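Long-range contacts in Low molecular weight phosphotyrosine protein phosphatase (PDB 6U1P), which probably removes phosphate from phosphotyrosine residues of proteins, as a low molecular weight protein tyrosine phosphatase linked to control of exopolysaccharide biosynthesis and biofilm formation: residues E23-K29 and Y65-N70; L16-M21 and M51-A56. All blocks are in the same frame, centred on the assembly; numbering follows the deposited sequence.

From the N terminus the chain runs through strand 6-12 and the phosphate-binding loop into helix 18-32, whose first turn, with the two residues before it, supplies one side of contact 2 and whose middle supplies one side of contact 1. Strand 37-43 follows, and the chain returns at 51-56 to close the first loop, contact 2, with 29 residues between its segments. Helix 54-62 then leads to 65-70, which closes contact 1 over 35 residues. The segments alternate in sequence, so the two closures cross. Together they tie helix 18-32 to helix 54-62 and the loop after it. The contact centres lie about 11 Å apart, and Val69 CB packs 4.2 Å from Pro52 CG where they meet.

Contact 1: residues E23-K29 and Y65-N70; sequences EIILRDK and YHPMVN
Tyr65 lays its ring on helix 18-32, with Ile25 CG1 standing 3.8 Å from the ring centroid and 9° off its normal, a CH-pi contact over the face. Asp28 CB lies at the ring edge, in plane, and the Asp28 carboxylate is turned 75° to the ring. Farther along the loop, Ile24 CD1 presses on Val69 CG1 at 3.4 Å, tighter than usual carbon contact, and also meets Pro67, the centre of an inverse gamma turn. At the end, Asn70 ND2 donates to Glu23 OE2 (2.8 Å) from the syn side, the amide and carboxylate planes being 10° apart. With CG anti to the backbone N and the chain extended beyond it, Glu23 carries its carboxylate out to Asn70. Arg27 NH2 takes the anti lone pair of Glu23 OE2 in a salt bridge, at 2.8 Å. Two donors thus restrain the carboxylate, while Ser41 holds OE1. One water joins Asp28 OD2 to His66 N, and Asp28 pairs with Arg31. Lys29 NZ reaches Tyr65 OH weakly (3.3 Å); the hydroxyl's stronger partner is Glu142 of the second subunit. The loop is held against helix 18-32, with Leu60 of helix 54-62 against Ile24 and Ile25, and Arg40 of strand 37-43 beside Glu23 and Asn70.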
ATOM      1  N   GLU B  23      14.586 -11.928  -4.425  1.00 40.49           N
ATOM      2  CA  GLU B  23      15.757 -11.867  -5.303  1.00 46.69           C
ATOM      3  C   GLU B  23      16.861 -11.027  -4.678  1.00 45.02           C
ATOM      4  O   GLU B  23      18.016 -11.459  -4.586  1.00 47.46           O
ATOM      5  CB  GLU B  23      15.367 -11.268  -6.663  1.00 49.82           C
ATOM      6  CG  GLU B  23      16.566 -11.033  -7.603  1.00 52.45           C
ATOM      7  CD  GLU B  23      16.181 -10.415  -8.951  1.00 51.58           C
ATOM      8  OE1 GLU B  23      14.979 -10.183  -9.188  1.00 46.17           O
ATOM      9  OE2 GLU B  23      17.088 -10.160  -9.777  1.00 50.67           O
ATOM     10  N   ILE B  24      16.502  -9.835  -4.202  1.00 43.90           N
ATOM     11  CA  ILE B  24      17.487  -8.927  -3.636  1.00 39.49           C
ATOM     12  C   ILE B  24      18.090  -9.521  -2.381  1.00 45.87           C
ATOM     13  O   ILE B  24      19.315  -9.481  -2.180  1.00 41.61           O
ATOM     14  CB  ILE B  24      16.817  -7.573  -3.362  1.00 38.39           C
ATOM     15  CG1 ILE B  24      16.537  -6.864  -4.688  1.00 49.42           C
ATOM     16  CG2 ILE B  24      17.673  -6.707  -2.443  1.00 38.87           C
ATOM     17  CD1 ILE B  24      15.264  -6.015  -4.644  1.00 49.74           C
ATOM     18  N   ILE B  25      17.246 -10.114  -1.534  1.00 47.95           N
ATOM     19  CA  ILE B  25      17.732 -10.691  -0.282  1.00 40.89           C
ATOM     20  C   ILE B  25      18.587 -11.924  -0.550  1.00 42.65           C
ATOM     21  O   ILE B  25      19.671 -12.072   0.025  1.00 50.05           O
ATOM     22  CB  ILE B  25      16.554 -10.987   0.663  1.00 43.80           C
ATOM     23  CG1 ILE B  25      15.872  -9.655   1.046  1.00 43.65           C
ATOM     24  CG2 ILE B  25      17.045 -11.734   1.907  1.00 45.22           C
ATOM     25  CD1 ILE B  25      14.588  -9.783   1.849  1.00 45.00           C
ATOM     26  N   LEU B  26      18.132 -12.811  -1.445  1.00 42.81           N
ATOM     27  CA  LEU B  26      18.937 -13.977  -1.794  1.00 59.02           C
ATOM     28  C   LEU B  26      20.284 -13.559  -2.365  1.00 56.55           C
ATOM     29  O   LEU B  26      21.333 -14.042  -1.924  1.00 62.14           O
ATOM     30  CB  LEU B  26      18.194 -14.867  -2.794  1.00 55.26           C
ATOM     31  CG  LEU B  26      17.155 -15.755  -2.128  1.00 56.87           C
ATOM     32  CD1 LEU B  26      16.273 -16.426  -3.163  1.00 54.20           C
ATOM     33  CD2 LEU B  26      17.845 -16.797  -1.258  1.00 54.85           C
ATOM     34  N   ARG B  27      20.273 -12.631  -3.327  1.00 52.67           N
ATOM     35  CA  ARG B  27      21.519 -12.202  -3.954  1.00 52.50           C
ATOM     36  C   ARG B  27      22.536 -11.757  -2.910  1.00 54.94           C
ATOM     37  O   ARG B  27      23.705 -12.156  -2.955  1.00 60.42           O
ATOM     38  CB  ARG B  27      21.238 -11.074  -4.945  1.00 50.27           C
ATOM     39  CG  ARG B  27      22.506 -10.473  -5.542  1.00 56.47           C
ATOM     40  CD  ARG B  27      22.184  -9.521  -6.694  1.00 49.39           C
ATOM     41  NE  ARG B  27      21.527 -10.249  -7.779  1.00 48.65           N
ATOM     42  CZ  ARG B  27      20.311  -9.972  -8.245  1.00 44.77           C
ATOM     43  NH1 ARG B  27      19.600  -8.963  -7.725  1.00 43.02           N
ATOM     44  NH2 ARG B  27      19.802 -10.720  -9.214  1.00 45.22           N
ATOM     45  N   ASP B  28      22.087 -10.981  -1.931  1.00 55.14           N
ATOM     46  CA  ASP B  28      22.965 -10.479  -0.880  1.00 51.45           C
ATOM     47  C   ASP B  28      23.534 -11.617  -0.041  1.00 61.19           C
ATOM     48  O   ASP B  28      24.747 -11.674   0.223  1.00 57.57           O
ATOM     49  CB  ASP B  28      22.173  -9.503  -0.013  1.00 51.32           C
ATOM     50  CG  ASP B  28      22.962  -8.989   1.162  1.00 60.67           C
ATOM     51  OD1 ASP B  28      23.215  -9.760   2.108  1.00 65.09           O
ATOM     52  OD2 ASP B  28      23.302  -7.794   1.149  1.00 63.82           O
ATOM     53  N   LYS B  29      22.671 -12.535   0.396  1.00 61.60           N
ATOM     54  CA  LYS B  29      23.160 -13.616   1.240  1.00 61.32           C
ATOM     55  C   LYS B  29      24.065 -14.540   0.452  1.00 66.50           C
ATOM     56  O   LYS B  29      25.027 -15.092   1.004  1.00 71.09           O
ATOM     57  CB  LYS B  29      21.988 -14.367   1.867  1.00 60.43           C
ATOM     58  CG  LYS B  29      21.100 -13.441   2.699  1.00 59.75           C
ATOM     59  CD  LYS B  29      20.488 -14.148   3.871  1.00 60.59           C
ATOM     60  CE  LYS B  29      20.052 -13.155   4.923  1.00 58.10           C
ATOM     61  NZ  LYS B  29      21.020 -12.017   5.050  1.00 66.16           N
ATOM     62  N   TYR B  65      19.231  -3.712   3.075  1.00 49.17           N
ATOM     63  CA  TYR B  65      19.503  -4.191   1.723  1.00 47.65           C
ATOM     64  C   TYR B  65      19.528  -3.050   0.712  1.00 49.54           C
ATOM     65  O   TYR B  65      18.781  -2.075   0.819  1.00 53.41           O
ATOM     66  CB  TYR B  65      18.464  -5.213   1.279  1.00 41.80           C
ATOM     67  CG  TYR B  65      18.502  -6.449   2.102  1.00 44.51           C
ATOM     68  CD1 TYR B  65      19.345  -7.503   1.770  1.00 47.35           C
ATOM     69  CD2 TYR B  65      17.715  -6.570   3.225  1.00 41.43           C
ATOM     70  CE1 TYR B  65      19.389  -8.641   2.541  1.00 44.56           C
ATOM     71  CE2 TYR B  65      17.753  -7.707   3.994  1.00 43.69           C
ATOM     72  CZ  TYR B  65      18.585  -8.737   3.644  1.00 38.93           C
ATOM     73  OH  TYR B  65      18.619  -9.867   4.414  1.00 42.92           O
ATOM     74  N   HIS B  66      20.399  -3.186  -0.279  1.00 48.30           N
ATOM     75  CA  HIS B  66      20.478  -2.212  -1.354  1.00 51.55           C
ATOM     76  C   HIS B  66      19.638  -2.695  -2.526  1.00 51.78           C
ATOM     77  O   HIS B  66      20.042  -3.642  -3.215  1.00 52.98           O
ATOM     78  CB  HIS B  66      21.919  -2.004  -1.793  1.00 56.48           C
ATOM     79  CG  HIS B  66      22.063  -0.994  -2.886  1.00 63.61           C
ATOM     80  ND1 HIS B  66      21.802   0.348  -2.693  1.00 61.94           N
ATOM     81  CD2 HIS B  66      22.406  -1.130  -4.189  1.00 60.85           C
ATOM     82  CE1 HIS B  66      21.986   0.995  -3.830  1.00 66.96           C
ATOM     83  NE2 HIS B  66      22.354   0.121  -4.752  1.00 65.96           N
ATOM     84  N   PRO B  67      18.491  -2.093  -2.795  1.00 45.43           N
ATOM     85  CA  PRO B  67      17.616  -2.609  -3.862  1.00 49.69           C
ATOM     86  C   PRO B  67      18.053  -2.136  -5.249  1.00 55.94           C
ATOM     87  O   PRO B  67      17.507  -1.202  -5.848  1.00 60.68           O
ATOM     88  CB  PRO B  67      16.248  -2.036  -3.482  1.00 45.04           C
ATOM     89  CG  PRO B  67      16.565  -0.737  -2.784  1.00 44.70           C
ATOM     90  CD  PRO B  67      17.968  -0.855  -2.196  1.00 46.02           C
ATOM     91  N   MET B  68      19.035  -2.825  -5.835  1.00 47.91           N
ATOM     92  CA  MET B  68      19.343  -2.612  -7.245  1.00 51.73           C
ATOM     93  C   MET B  68      18.599  -3.695  -8.006  1.00 46.65           C
ATOM     94  O   MET B  68      18.811  -4.872  -7.753  1.00 43.54           O
ATOM     95  CB  MET B  68      20.837  -2.667  -7.537  1.00 55.30           C
ATOM     96  CG  MET B  68      21.129  -2.881  -8.983  1.00 65.98           C
ATOM     97  SD  MET B  68      22.791  -2.390  -9.405  1.00 77.32           S
ATOM     98  CE  MET B  68      23.743  -3.620  -8.555  1.00 76.91           C
ATOM     99  N   VAL B  69      17.687  -3.302  -8.890  1.00 43.67           N
ATOM    100  CA  VAL B  69      16.544  -4.142  -9.239  1.00 48.19           C
ATOM    101  C   VAL B  69      16.473  -4.364 -10.741  1.00 48.98           C
ATOM    102  O   VAL B  69      16.688  -3.444 -11.544  1.00 49.41           O
ATOM    103  CB  VAL B  69      15.203  -3.569  -8.736  1.00 49.05           C
ATOM    104  CG1 VAL B  69      15.033  -3.928  -7.306  1.00 53.78           C
ATOM    105  CG2 VAL B  69      15.130  -2.050  -8.924  1.00 42.09           C
ATOM    106  N   ASN B  70      16.169  -5.591 -11.108  1.00 47.82           N
ATOM    107  CA  ASN B  70      15.867  -5.890 -12.488  1.00 49.58           C
ATOM    108  C   ASN B  70      14.451  -5.456 -12.866  1.00 51.77           C
ATOM    109  O   ASN B  70      13.579  -5.324 -12.005  1.00 40.17           O
ATOM    110  CB  ASN B  70      16.063  -7.371 -12.735  1.00 50.66           C
ATOM    111  CG  ASN B  70      17.536  -7.726 -12.808  1.00 50.37           C
ATOM    112  OD1 ASN B  70      18.227  -7.297 -13.728  1.00 51.72           O
ATOM    113  ND2 ASN B  70      18.036  -8.438 -11.800  1.00 43.41           N
TER
HETATM  114  O   HOH W   1      21.779  -5.740  -0.600  1.00 51.40           O

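Contact 2: residues L16-M21 and M51-A56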
ATOM      1  N   LEU B  16       6.044  -7.764  -8.456  1.00 46.42           N
ATOM      2  CA  LEU B  16       6.113  -6.389  -7.980  1.00 51.76           C
ATOM      3  C   LEU B  16       6.629  -6.241  -6.554  1.00 53.97           C
ATOM      4  O   LEU B  16       7.203  -5.195  -6.230  1.00 47.58           O
ATOM      5  CB  LEU B  16       4.729  -5.718  -8.061  1.00 55.64           C
ATOM      6  CG  LEU B  16       4.077  -5.648  -9.451  1.00 63.27           C
ATOM      7  CD1 LEU B  16       2.746  -4.858  -9.452  1.00 59.62           C
ATOM      8  CD2 LEU B  16       5.070  -5.055 -10.453  1.00 56.76           C
ATOM      9  N   CYS B  17       6.411  -7.231  -5.684  1.00 50.77           N
ATOM     10  CA  CYS B  17       6.729  -7.067  -4.271  1.00 53.52           C
ATOM     11  C   CYS B  17       7.541  -8.251  -3.740  1.00 56.05           C
ATOM     12  O   CYS B  17       8.763  -8.139  -3.537  1.00 47.36           O
ATOM     13  CB  CYS B  17       5.439  -6.892  -3.451  1.00 61.61           C
ATOM     14  SG  CYS B  17       4.396  -5.431  -3.923  1.00 76.22           S
ATOM     15  N   ARG B  18       6.850  -9.379  -3.526  1.00 41.85           N
ATOM     16  CA  ARG B  18       7.417 -10.541  -2.853  1.00 49.58           C
ATOM     17  C   ARG B  18       8.621 -11.115  -3.604  1.00 49.77           C
ATOM     18  O   ARG B  18       9.707 -11.263  -3.030  1.00 53.04           O
ATOM     19  CB  ARG B  18       6.327 -11.609  -2.670  1.00 49.35           C
ATOM     20  CG  ARG B  18       5.350 -11.308  -1.529  1.00 46.97           C
ATOM     21  CD  ARG B  18       4.228 -12.349  -1.439  1.00 40.44           C
ATOM     22  NE  ARG B  18       3.390 -12.307  -2.628  1.00 48.71           N
ATOM     23  CZ  ARG B  18       2.402 -13.151  -2.893  1.00 56.11           C
ATOM     24  NH1 ARG B  18       2.100 -14.129  -2.034  1.00 57.95           N
ATOM     25  NH2 ARG B  18       1.709 -13.001  -4.019  1.00 50.58           N
ATOM     26  N   SER B  19       8.440 -11.489  -4.878  1.00 40.28           N
ATOM     27  CA  SER B  19       9.563 -12.161  -5.536  1.00 47.87           C
ATOM     28  C   SER B  19      10.752 -11.208  -5.740  1.00 48.26           C
ATOM     29  O   SER B  19      11.897 -11.643  -5.556  1.00 49.82           O
ATOM     30  CB  SER B  19       9.137 -12.853  -6.848  1.00 43.21           C
ATOM     31  OG  SER B  19       8.514 -11.989  -7.790  1.00 43.89           O
ATOM     32  N   PRO B  20      10.555  -9.919  -6.084  1.00 40.77           N
ATOM     33  CA  PRO B  20      11.731  -9.021  -6.154  1.00 41.37           C
ATOM     34  C   PRO B  20      12.416  -8.851  -4.811  1.00 42.34           C
ATOM     35  O   PRO B  20      13.655  -8.774  -4.745  1.00 42.37           O
ATOM     36  CB  PRO B  20      11.145  -7.686  -6.642  1.00 36.50           C
ATOM     37  CG  PRO B  20       9.822  -7.995  -7.172  1.00 46.16           C
ATOM     38  CD  PRO B  20       9.319  -9.200  -6.453  1.00 41.07           C
ATOM     39  N   MET B  21      11.639  -8.818  -3.726  1.00 38.36           N
ATOM     40  CA  MET B  21      12.247  -8.803  -2.397  1.00 40.74           C
ATOM     41  C   MET B  21      13.132 -10.026  -2.167  1.00 43.52           C
ATOM     42  O   MET B  21      14.258  -9.908  -1.675  1.00 43.38           O
ATOM     43  CB  MET B  21      11.160  -8.720  -1.335  1.00 40.08           C
ATOM     44  CG  MET B  21      10.620  -7.290  -1.168  1.00 42.30           C
ATOM     45  SD  MET B  21       9.419  -7.181   0.175  1.00 54.03           S
ATOM     46  CE  MET B  21       7.888  -7.143  -0.724  1.00 56.37           C
ATOM     47  N   MET B  51       9.114  -1.497 -13.195  1.00 51.86           N
ATOM     48  CA  MET B  51       9.921  -1.605 -11.990  1.00 52.04           C
ATOM     49  C   MET B  51       9.078  -2.144 -10.845  1.00 47.05           C
ATOM     50  O   MET B  51       7.860  -1.971 -10.837  1.00 53.54           O
ATOM     51  CB  MET B  51      10.487  -0.239 -11.564  1.00 59.44           C
ATOM     52  CG  MET B  51      11.634   0.296 -12.396  1.00 69.17           C
ATOM     53  SD  MET B  51      13.104  -0.735 -12.249  1.00 73.64           S
ATOM     54  CE  MET B  51      13.116  -1.443 -13.892  1.00 56.03           C
ATOM     55  N   PRO B  52       9.703  -2.762  -9.853  1.00 47.96           N
ATOM     56  CA  PRO B  52       8.962  -3.248  -8.678  1.00 47.17           C
ATOM     57  C   PRO B  52       8.375  -2.105  -7.857  1.00 50.85           C
ATOM     58  O   PRO B  52       8.673  -0.933  -8.066  1.00 56.26           O
ATOM     59  CB  PRO B  52      10.028  -4.002  -7.880  1.00 44.65           C
ATOM     60  CG  PRO B  52      11.061  -4.376  -8.880  1.00 49.64           C
ATOM     61  CD  PRO B  52      11.094  -3.244  -9.875  1.00 51.84           C
ATOM     62  N   ASP B  53       7.513  -2.477  -6.908  1.00 54.20           N
ATOM     63  CA  ASP B  53       6.802  -1.499  -6.088  1.00 51.64           C
ATOM     64  C   ASP B  53       7.766  -0.726  -5.201  1.00 44.14           C
ATOM     65  O   ASP B  53       8.608  -1.319  -4.523  1.00 41.13           O
ATOM     66  CB  ASP B  53       5.752  -2.201  -5.217  1.00 58.03           C
ATOM     67  CG  ASP B  53       4.770  -1.222  -4.541  1.00 70.96           C
ATOM     68  OD1 ASP B  53       5.185  -0.193  -3.954  1.00 72.17           O
ATOM     69  OD2 ASP B  53       3.558  -1.501  -4.594  1.00 77.84           O
ATOM     70  N   ASP B  54       7.585   0.600  -5.162  1.00 45.37           N
ATOM     71  CA  ASP B  54       8.402   1.459  -4.305  1.00 57.18           C
ATOM     72  C   ASP B  54       8.334   1.037  -2.843  1.00 55.33           C
ATOM     73  O   ASP B  54       9.331   1.144  -2.119  1.00 50.97           O
ATOM     74  CB  ASP B  54       7.976   2.920  -4.451  1.00 63.52           C
ATOM     75  CG  ASP B  54       8.578   3.572  -5.677  1.00 72.50           C
ATOM     76  OD1 ASP B  54       9.333   2.878  -6.399  1.00 70.41           O
ATOM     77  OD2 ASP B  54       8.297   4.764  -5.920  1.00 80.80           O
ATOM     78  N   LYS B  55       7.172   0.572  -2.377  1.00 63.71           N
ATOM     79  CA  LYS B  55       7.084   0.227  -0.964  1.00 65.31           C
ATOM     80  C   LYS B  55       7.822  -1.070  -0.659  1.00 59.23           C
ATOM     81  O   LYS B  55       8.354  -1.238   0.445  1.00 56.94           O
ATOM     82  CB  LYS B  55       5.628   0.089  -0.544  1.00 74.61           C
ATOM     83  CG  LYS B  55       4.736   1.243  -0.917  1.00 80.18           C
ATOM     84  CD  LYS B  55       3.301   0.760  -0.897  1.00 88.04           C
ATOM     85  CE  LYS B  55       2.772   0.714   0.530  1.00 94.95           C
ATOM     86  NZ  LYS B  55       2.151   2.022   0.951  1.00101.29           N
ATOM     87  N   ALA B  56       7.916  -1.972  -1.634  1.00 52.81           N
ATOM     88  CA  ALA B  56       8.800  -3.115  -1.468  1.00 49.10           C
ATOM     89  C   ALA B  56      10.241  -2.656  -1.340  1.00 48.96           C
ATOM     90  O   ALA B  56      10.994  -3.165  -0.502  1.00 51.58           O
ATOM     91  CB  ALA B  56       8.646  -4.100  -2.635  1.00 45.85           C
TER
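Ala56 CB is the apolar centre, pointing at the start of helix 18-32 and lying 3.7 Å from Met21 CE and 3.9 Å from Cys17 CA. The thioether chain of Met21 runs extended through CG and SD (chi2 -176°) and bends about CG-SD, which brings CE against Ala56 CB. Beside this centre two proline rings slide past each other in opposite directions, Pro20 CB meeting Pro52 CG at 4.0 Å. Cys17 SG, set beside its own backbone N, rests on Asp53 CB at 3.7 Å.

Two helix starts are thereby brought together: Cys17 is the N-cap of helix 18-32, and Asp53 that of helix 54-62. The first of these helices follows the phosphate-binding loop of the low molecular weight phosphatase fold, the CX5R signature running from Cys12, the predicted nucleophile, to Arg18, a predicted active-site residue. The Pro20 side chain comes within about 4 Å of that of Cys12. The CB of Arg18 points away from 51-56, and its guanidinium pairs with Asp90 and hydrogen-bonds a glycerol, probably from the crystallisation liquor.

Toward the polar edge, Asp53 N donates to Leu16 O (2.8 Å), an almost straight bond at 171°. It ties the carbonyl of Leu16, one residue before the N-cap Cys17, to the N-cap residue of the other helix. Asp53 OD1 turns to its own helix and accepts from Lys55 N at 2.6 Å on the anti side, 25° out of plane, as a capping bond. Tyr127 of helix 126-152 touches the Asp53 side chain, and Phe134 and Ile141 of the second subunit pack on Cys17 and Met21 respectively.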